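Local structure of cell division protein SepF (Methanobrevibacter smithii, 7AL1) at residues A[17-22]-A[44-49]; A[38-43]-A[83-88]. The protein probably anchors the division protein FtsZ to the cell membrane in archaea, this chain being its C-terminal SepF domain. All blocks are in the same frame, centred on the assembly; numbering follows the deposited sequence. Where two conformers were deposited one is given.

Contact 1: A[17-22]-A[44-49]; sequences IRPKTI and SFLEKE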
ATOM      1  N   ILE A  17      -9.128   2.528   2.687  1.00 17.85           N
ATOM      2  CA  ILE A  17     -10.534   2.272   3.010  0.55 18.74           C
ATOM      3  C   ILE A  17     -10.638   0.933   3.739  1.00 18.01           C
ATOM      4  O   ILE A  17     -10.063  -0.050   3.254  1.00 19.01           O
ATOM      5  CB  ILE A  17     -11.352   2.238   1.696  0.55 18.02           C
ATOM      6  CG1 ILE A  17     -11.154   3.506   0.829  0.55 16.35           C
ATOM      7  CG2 ILE A  17     -12.838   2.090   1.970  0.55 18.63           C
ATOM      8  CD1 ILE A  17     -11.763   3.487  -0.620  0.55 20.60           C
ATOM      9  N   ARG A  18     -11.414   0.884   4.820  1.00 18.68           N
ATOM     10  CA  ARG A  18     -11.762  -0.324   5.569  1.00 17.74           C
ATOM     11  C   ARG A  18     -13.280  -0.475   5.459  1.00 18.33           C
ATOM     12  O   ARG A  18     -14.034   0.031   6.317  1.00 19.28           O
ATOM     13  CB  ARG A  18     -11.299  -0.223   7.019  1.00 20.08           C
ATOM     14  CG  ARG A  18     -11.586  -1.441   7.832  1.00 20.19           C
ATOM     15  CD  ARG A  18     -10.873  -1.335   9.169  1.00 25.60           C
ATOM     16  NE  ARG A  18     -11.042  -2.510  10.001  1.00 32.06           N
ATOM     17  CZ  ARG A  18     -11.918  -2.609  10.995  1.00 37.75           C
ATOM     18  NH1 ARG A  18     -12.738  -1.599  11.276  1.00 35.74           N
ATOM     19  NH2 ARG A  18     -11.977  -3.734  11.700  1.00 38.04           N
ATOM     20  N   PRO A  19     -13.793  -1.145   4.418  1.00 16.50           N
ATOM     21  CA  PRO A  19     -15.243  -1.120   4.206  1.00 18.07           C
ATOM     22  C   PRO A  19     -15.993  -1.840   5.313  1.00 18.84           C
ATOM     23  O   PRO A  19     -15.551  -2.871   5.839  1.00 19.32           O
ATOM     24  CB  PRO A  19     -15.444  -1.850   2.868  1.00 21.03           C
ATOM     25  CG  PRO A  19     -14.173  -2.587   2.627  1.00 26.20           C
ATOM     26  CD  PRO A  19     -13.090  -1.783   3.291  1.00 18.14           C
ATOM     27  N   LYS A  20     -17.182  -1.317   5.623  1.00 18.39           N
ATOM     28  CA  LYS A  20     -18.085  -1.948   6.579  1.00 18.41           C
ATOM     29  C   LYS A  20     -19.408  -2.370   5.979  1.00 22.33           C
ATOM     30  O   LYS A  20     -20.135  -3.144   6.622  1.00 25.39           O
ATOM     31  CB  LYS A  20     -18.378  -0.994   7.744  1.00 23.38           C
ATOM     32  CG  LYS A  20     -17.157  -0.630   8.544  1.00 27.72           C
ATOM     33  CD  LYS A  20     -17.558   0.027   9.852  1.00 33.90           C
ATOM     34  CE  LYS A  20     -16.337   0.468  10.618  1.00 38.22           C
ATOM     35  NZ  LYS A  20     -16.728   1.111  11.902  1.00 56.12           N
ATOM     36  N   THR A  21     -19.737  -1.921   4.767  1.00 21.45           N
ATOM     37  CA  THR A  21     -21.017  -2.177   4.129  1.00 24.36           C
ATOM     38  C   THR A  21     -20.786  -2.505   2.663  1.00 22.47           C
ATOM     39  O   THR A  21     -19.701  -2.263   2.115  1.00 20.82           O
ATOM     40  CB  THR A  21     -21.934  -0.952   4.203  1.00 27.51           C
ATOM     41  OG1 THR A  21     -21.364   0.118   3.434  1.00 25.62           O
ATOM     42  CG2 THR A  21     -22.103  -0.495   5.636  1.00 27.55           C
ATOM     43  N   ILE A  22     -21.841  -3.009   2.010  1.00 24.52           N
ATOM     44  CA  ILE A  22     -21.783  -3.238   0.565  1.00 24.14           C
ATOM     45  C   ILE A  22     -21.576  -1.920  -0.178  1.00 23.96           C
ATOM     46  O   ILE A  22     -20.847  -1.850  -1.182  1.00 22.35           O
ATOM     47  CB  ILE A  22     -23.050  -3.962   0.070  1.00 37.12           C
ATOM     48  CG1 ILE A  22     -23.183  -5.331   0.744  1.00 55.06           C
ATOM     49  CG2 ILE A  22     -23.008  -4.105  -1.449  1.00 39.04           C
ATOM     50  CD1 ILE A  22     -24.380  -6.152   0.269  1.00 61.17           C
ATOM     51  N   SER A  44     -10.656  -6.560   6.838  1.00 17.81           N
ATOM     52  CA  SER A  44     -10.765  -7.268   8.108  1.00 19.06           C
ATOM     53  C   SER A  44     -12.131  -7.107   8.757  1.00 18.88           C
ATOM     54  O   SER A  44     -12.588  -8.024   9.442  1.00 20.55           O
ATOM     55  CB  SER A  44      -9.669  -6.809   9.081  1.00 20.17           C
ATOM     56  OG  SER A  44      -9.751  -5.422   9.364  1.00 25.30           O
ATOM     57  N   PHE A  45     -12.774  -5.947   8.615  1.00 17.80           N
ATOM     58  CA  PHE A  45     -14.079  -5.817   9.245  1.00 19.23           C
ATOM     59  C   PHE A  45     -15.092  -6.738   8.568  1.00 19.87           C
ATOM     60  O   PHE A  45     -15.859  -7.441   9.245  1.00 19.76           O
ATOM     61  CB  PHE A  45     -14.554  -4.366   9.189  1.00 19.44           C
ATOM     62  CG  PHE A  45     -15.932  -4.160   9.774  1.00 19.63           C
ATOM     63  CD1 PHE A  45     -17.073  -4.375   9.036  1.00 21.87           C
ATOM     64  CD2 PHE A  45     -16.075  -3.745  11.084  1.00 24.01           C
ATOM     65  CE1 PHE A  45     -18.332  -4.157   9.582  1.00 23.83           C
ATOM     66  CE2 PHE A  45     -17.326  -3.545  11.630  1.00 25.37           C
ATOM     67  CZ  PHE A  45     -18.453  -3.755  10.880  1.00 28.15           C
ATOM     68  N   LEU A  46     -15.128  -6.727   7.232  1.00 17.99           N
ATOM     69  CA  LEU A  46     -16.019  -7.633   6.529  1.00 19.03           C
ATOM     70  C   LEU A  46     -15.705  -9.083   6.880  1.00 20.01           C
ATOM     71  O   LEU A  46     -16.617  -9.891   7.110  1.00 20.82           O
ATOM     72  CB  LEU A  46     -15.928  -7.409   5.022  1.00 19.25           C
ATOM     73  CG  LEU A  46     -16.309  -6.029   4.504  1.00 18.31           C
ATOM     74  CD1 LEU A  46     -16.255  -5.988   2.972  1.00 21.20           C
ATOM     75  CD2 LEU A  46     -17.682  -5.592   4.976  1.00 22.28           C
ATOM     76  N   GLU A  47     -14.415  -9.436   6.923  1.00 18.18           N
ATOM     77  CA  GLU A  47     -14.062 -10.836   7.138  1.00 19.41           C
ATOM     78  C   GLU A  47     -14.595 -11.320   8.475  1.00 22.45           C
ATOM     79  O   GLU A  47     -15.099 -12.452   8.580  1.00 22.15           O
ATOM     80  CB  GLU A  47     -12.551 -11.031   7.046  1.00 18.23           C
ATOM     81  CG  GLU A  47     -12.195 -12.509   6.961  1.00 19.10           C
ATOM     82  CD  GLU A  47     -10.746 -12.843   6.634  1.00 26.63           C
ATOM     83  OE1 GLU A  47      -9.880 -11.949   6.573  1.00 25.53           O
ATOM     84  OE2 GLU A  47     -10.477 -14.040   6.432  1.00 29.37           O
ATOM     85  N   LYS A  48     -14.503 -10.474   9.503  1.00 20.34           N
ATOM     86  CA  LYS A  48     -14.938 -10.842  10.847  1.00 21.83           C
ATOM     87  C   LYS A  48     -16.451 -10.788  10.978  1.00 25.96           C
ATOM     88  O   LYS A  48     -17.067 -11.714  11.522  1.00 25.07           O
ATOM     89  CB  LYS A  48     -14.285  -9.913  11.870  1.00 22.40           C
ATOM     90  CG  LYS A  48     -14.623 -10.250  13.310  1.00 36.86           C
ATOM     91  CD  LYS A  48     -13.949  -9.278  14.266  1.00 46.24           C
ATOM     92  CE  LYS A  48     -14.348  -9.567  15.696  1.00 59.71           C
ATOM     93  NZ  LYS A  48     -13.909 -10.932  16.095  1.00 65.72           N
ATOM     94  N   GLU A  49     -17.076  -9.717  10.468  1.00 23.86           N
ATOM     95  CA  GLU A  49     -18.460  -9.436  10.805  1.00 25.79           C
ATOM     96  C   GLU A  49     -19.482  -9.886   9.775  1.00 27.15           C
ATOM     97  O   GLU A  49     -20.651 -10.061  10.132  1.00 29.40           O
ATOM     98  CB  GLU A  49     -18.653  -7.930  11.026  1.00 29.09           C
ATOM     99  CG  GLU A  49     -17.739  -7.328  12.084  1.00 35.04           C
ATOM    100  CD  GLU A  49     -18.008  -7.855  13.486  1.00 48.20           C
ATOM    101  OE1 GLU A  49     -19.087  -8.440  13.718  1.00 45.35           O
ATOM    102  OE2 GLU A  49     -17.134  -7.679  14.363  1.00 47.09           O
TER
HETATM  103  O   HOH W   1     -13.341  -4.505   6.023  1.00 16.84           O
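The hydroxyl OG of Ser44 is gripped by three groups. Arg18 NE donates to Ser44 OG at 3.2 Å, with an N-H...O angle of 162°. The same OG is hydrogen-bonded to Asp42 OD1 and to the carbonyl O of Asp80. In the SepF domain this joins the loop after strand 13-17 to the first turn of helix 44-49. Arg18 CG is anti to the backbone N (chi1 -178°), and the chain then runs extended to NE beside the serine. The OG sits at the edge of the guanidinium, near its plane. Phe45 CB lies over one guanidinium face, 3.6 Å from Arg18 CZ. The guanidinium and phenyl planes stand 80° apart. Lys20 CG makes a CH-pi contact over the ring face, 3.8 Å from the centroid of Phe45. Glu49 CG covers the opposite face. An alanine in place of Phe45 would probably open a gap between the methylenes of Lys20 and Glu49 and set the Lys20 chain free to move. Deeper in, Pro19 CG meets Leu46 CD1 at 4.0 Å. One water joins the backbones: it donates to Pro19 O at 2.8 Å and accepts from Leu46 N at 3.1 Å.

Contact 2: A[38-43]-A[83-88]; sequences PVILDL and LIIIAP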
ATOM      1  N   PRO A  38      -5.560   4.078  -7.069  1.00 15.70           N
ATOM      2  CA  PRO A  38      -5.278   2.869  -6.297  1.00 14.73           C
ATOM      3  C   PRO A  38      -5.978   2.926  -4.952  1.00 17.16           C
ATOM      4  O   PRO A  38      -6.194   4.003  -4.378  1.00 15.86           O
ATOM      5  CB  PRO A  38      -3.756   2.916  -6.121  1.00 17.09           C
ATOM      6  CG  PRO A  38      -3.263   3.841  -7.184  1.00 18.49           C
ATOM      7  CD  PRO A  38      -4.347   4.861  -7.368  1.00 16.25           C
ATOM      8  N   VAL A  39      -6.320   1.754  -4.432  1.00 17.11           N
ATOM      9  CA  VAL A  39      -6.965   1.636  -3.133  1.00 16.34           C
ATOM     10  C   VAL A  39      -6.201   0.624  -2.307  1.00 16.01           C
ATOM     11  O   VAL A  39      -5.964  -0.508  -2.751  1.00 16.96           O
ATOM     12  CB  VAL A  39      -8.449   1.228  -3.252  1.00 17.40           C
ATOM     13  CG1 VAL A  39      -9.065   1.037  -1.859  1.00 18.87           C
ATOM     14  CG2 VAL A  39      -9.224   2.257  -4.049  1.00 18.60           C
ATOM     15  N   ILE A  40      -5.778   1.025  -1.125  1.00 16.50           N
ATOM     16  CA  ILE A  40      -5.284   0.085  -0.116  1.00 16.06           C
ATOM     17  C   ILE A  40      -6.487  -0.290   0.736  1.00 15.45           C
ATOM     18  O   ILE A  40      -7.016   0.538   1.483  1.00 16.29           O
ATOM     19  CB  ILE A  40      -4.127   0.654   0.712  1.00 17.83           C
ATOM     20  CG1 ILE A  40      -2.924   0.942  -0.208  1.00 20.05           C
ATOM     21  CG2 ILE A  40      -3.773  -0.341   1.798  1.00 19.55           C
ATOM     22  CD1 ILE A  40      -1.805   1.742   0.448  1.00 25.09           C
ATOM     23  N   LEU A  41      -6.971  -1.511   0.551  1.00 16.95           N
ATOM     24  CA  LEU A  41      -8.237  -1.984   1.064  1.00 17.55           C
ATOM     25  C   LEU A  41      -7.956  -2.864   2.274  1.00 16.82           C
ATOM     26  O   LEU A  41      -7.147  -3.795   2.183  1.00 17.74           O
ATOM     27  CB  LEU A  41      -8.851  -2.850  -0.059  1.00 20.73           C
ATOM     28  CG  LEU A  41     -10.235  -3.416   0.111  1.00 20.04           C
ATOM     29  CD1 LEU A  41     -11.212  -2.324   0.300  1.00 26.11           C
ATOM     30  CD2 LEU A  41     -10.596  -4.209  -1.130  1.00 26.72           C
ATOM     31  N   ASP A  42      -8.642  -2.611   3.392  1.00 15.78           N
ATOM     32  CA  ASP A  42      -8.551  -3.448   4.582  1.00 15.96           C
ATOM     33  C   ASP A  42      -9.879  -4.203   4.711  1.00 16.64           C
ATOM     34  O   ASP A  42     -10.899  -3.601   5.047  1.00 17.25           O
ATOM     35  CB  ASP A  42      -8.282  -2.629   5.846  1.00 17.82           C
ATOM     36  CG  ASP A  42      -8.211  -3.473   7.080  1.00 20.94           C
ATOM     37  OD1 ASP A  42      -8.322  -4.700   7.008  1.00 19.50           O
ATOM     38  OD2 ASP A  42      -8.047  -2.882   8.198  1.00 24.72           O
ATOM     39  N   LEU A  43      -9.879  -5.504   4.418  1.00 16.11           N
ATOM     40  CA  LEU A  43     -11.082  -6.321   4.445  1.00 16.86           C
ATOM     41  C   LEU A  43     -11.371  -6.953   5.792  1.00 17.27           C
ATOM     42  O   LEU A  43     -12.279  -7.787   5.897  1.00 17.77           O
ATOM     43  CB  LEU A  43     -10.983  -7.432   3.385  1.00 19.30           C
ATOM     44  CG  LEU A  43     -11.071  -6.919   1.946  1.00 18.72           C
ATOM     45  CD1 LEU A  43     -11.012  -8.095   0.987  1.00 21.95           C
ATOM     46  CD2 LEU A  43     -12.380  -6.183   1.732  1.00 22.03           C
ATOM     47  N   LEU A  83      -5.008  -6.612   4.327  1.00 16.36           N
ATOM     48  CA  LEU A  83      -4.683  -5.474   3.469  1.00 16.20           C
ATOM     49  C   LEU A  83      -4.331  -5.952   2.065  1.00 15.73           C
ATOM     50  O   LEU A  83      -3.415  -6.754   1.877  1.00 16.74           O
ATOM     51  CB  LEU A  83      -3.489  -4.686   4.038  1.00 17.81           C
ATOM     52  CG  LEU A  83      -3.661  -4.026   5.385  1.00 21.03           C
ATOM     53  CD1 LEU A  83      -2.405  -3.162   5.644  1.00 20.29           C
ATOM     54  CD2 LEU A  83      -4.909  -3.203   5.465  1.00 21.53           C
ATOM     55  N   ILE A  84      -5.022  -5.395   1.087  1.00 16.41           N
ATOM     56  CA  ILE A  84      -4.815  -5.648  -0.341  1.00 16.53           C
ATOM     57  C   ILE A  84      -4.664  -4.311  -1.047  1.00 17.56           C
ATOM     58  O   ILE A  84      -5.349  -3.349  -0.693  1.00 20.99           O
ATOM     59  CB  ILE A  84      -6.027  -6.396  -0.927  1.00 19.35           C
ATOM     60  CG1 ILE A  84      -6.264  -7.696  -0.171  1.00 21.46           C
ATOM     61  CG2 ILE A  84      -5.921  -6.679  -2.426  1.00 22.72           C
ATOM     62  CD1 ILE A  84      -7.711  -8.160  -0.215  1.00 41.39           C
ATOM     63  N   ILE A  85      -3.744  -4.200  -1.993  1.00 16.53           N
ATOM     64  CA  ILE A  85      -3.712  -3.035  -2.861  1.00 16.38           C
ATOM     65  C   ILE A  85      -4.334  -3.355  -4.201  1.00 16.30           C
ATOM     66  O   ILE A  85      -3.973  -4.351  -4.841  1.00 17.28           O
ATOM     67  CB  ILE A  85      -2.308  -2.424  -3.030  1.00 17.77           C
ATOM     68  CG1 ILE A  85      -2.442  -1.124  -3.852  1.00 19.57           C
ATOM     69  CG2 ILE A  85      -1.332  -3.392  -3.621  1.00 20.15           C
ATOM     70  CD1 ILE A  85      -1.287  -0.185  -3.737  1.00 24.11           C
ATOM     71  N   ILE A  86      -5.296  -2.547  -4.611  0.62 17.02           N
ATOM     72  CA  ILE A  86      -5.901  -2.642  -5.929  0.62 14.71           C
ATOM     73  C   ILE A  86      -5.398  -1.471  -6.755  0.62 16.66           C
ATOM     74  O   ILE A  86      -5.641  -0.312  -6.410  0.62 17.14           O
ATOM     75  CB  ILE A  86      -7.436  -2.617  -5.848  0.62 17.27           C
ATOM     76  CG1 ILE A  86      -7.938  -3.761  -4.978  0.62 16.52           C
ATOM     77  CG2 ILE A  86      -8.040  -2.665  -7.254  0.62 17.10           C
ATOM     78  CD1 ILE A  86      -9.356  -3.579  -4.556  0.62 19.63           C
ATOM     79  N   ALA A  87      -4.742  -1.758  -7.869  1.00 17.67           N
ATOM     80  CA  ALA A  87      -4.184  -0.728  -8.717  1.00 18.44           C
ATOM     81  C   ALA A  87      -4.949  -0.685 -10.023  1.00 18.59           C
ATOM     82  O   ALA A  87      -5.119  -1.724 -10.665  1.00 19.35           O
ATOM     83  CB  ALA A  87      -2.714  -1.027  -8.999  1.00 19.48           C
ATOM     84  N   PRO A  88      -5.425   0.476 -10.439  1.00 18.10           N
ATOM     85  CA  PRO A  88      -6.117   0.576 -11.722  1.00 18.53           C
ATOM     86  C   PRO A  88      -5.154   0.397 -12.880  1.00 19.00           C
ATOM     87  O   PRO A  88      -3.958   0.659 -12.769  1.00 22.02           O
ATOM     88  CB  PRO A  88      -6.655   2.009 -11.710  1.00 21.17           C
ATOM     89  CG  PRO A  88      -5.605   2.772 -10.920  1.00 21.28           C
ATOM     90  CD  PRO A  88      -5.236   1.801  -9.810  1.00 20.71           C
TER
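Leu43 and Ile84 meet through their branch ends, CD1 of Leu43 lying 3.5 Å from CD1 of Ile84. The two side chains cross obliquely. Farther along the same face, Leu41 CD2 lies 3.7 Å from Ile86 CD1 in one of the two deposited conformers of Ile86, again at a slant. Leu41 CG is anti to its backbone N (chi1 -175°). Both Leu41 and Ile86 also touch Ile61 of helix 51-68. Val39 points to this face too and packs on helix 22-33.

The backbones form an antiparallel ladder in the middle of a mixed four-stranded sheet, with strand 39-42 between strands 13-17 and 81-87. Val39 with Ile86 and Leu41 with Ile84 are the hydrogen-bonded pairs. Each makes two N-H...O bonds. Leu41 N to Ile84 O is 2.7 Å, with an N-H...O angle of 171°. Ile40 with Ile85 and Asp42 with Leu83 are the non-hydrogen-bonded pairs. Here CA-H...O contacts add to the ladder, such as Leu83 CA to Leu41 O at 3.2 Å.

The side chains of these pairs point to the other face. Ile40 CG1 lies 4.1 Å from Ile85 CD1, and both residues pack on the second subunit. Leu83 turns its CD2 to the methylene of Asp42, 3.4 Å from Asp42 CB. The carboxylate of Asp42 is held elsewhere: besides Ser44, its OD1 is hydrogen-bonded to the backbone N of Asn82. At the other end of the pairing two proline rings meet, Pro38 CG lying 3.9 Å from Pro88 CD.

In the fold
The centres of contact 1 and contact 2 lie about 13 Å apart, and the two are joined directly. Strand 39-42 of contact 2 runs into helix 44-49 of contact 1 through Leu43, the N-cap residue. Segment 17-22 leaves the neighbouring parallel strand. Probable hydrogen bonds tie Ile17 O to Asp42 N at 2.9 Å and Ile17 N to Ile40 O at 3.1 Å. Pro19 bridges the two contacts, its CD lying 3.6 Å from Leu41 CD1. The centre of contact 2 is about 4 Å from the centre of the chain. The centre of contact 1 is more peripheral, about 11 Å from the centre of the chain. Both contacts border the second subunit, contact 1 through Ile17 on Lys96 of that subunit.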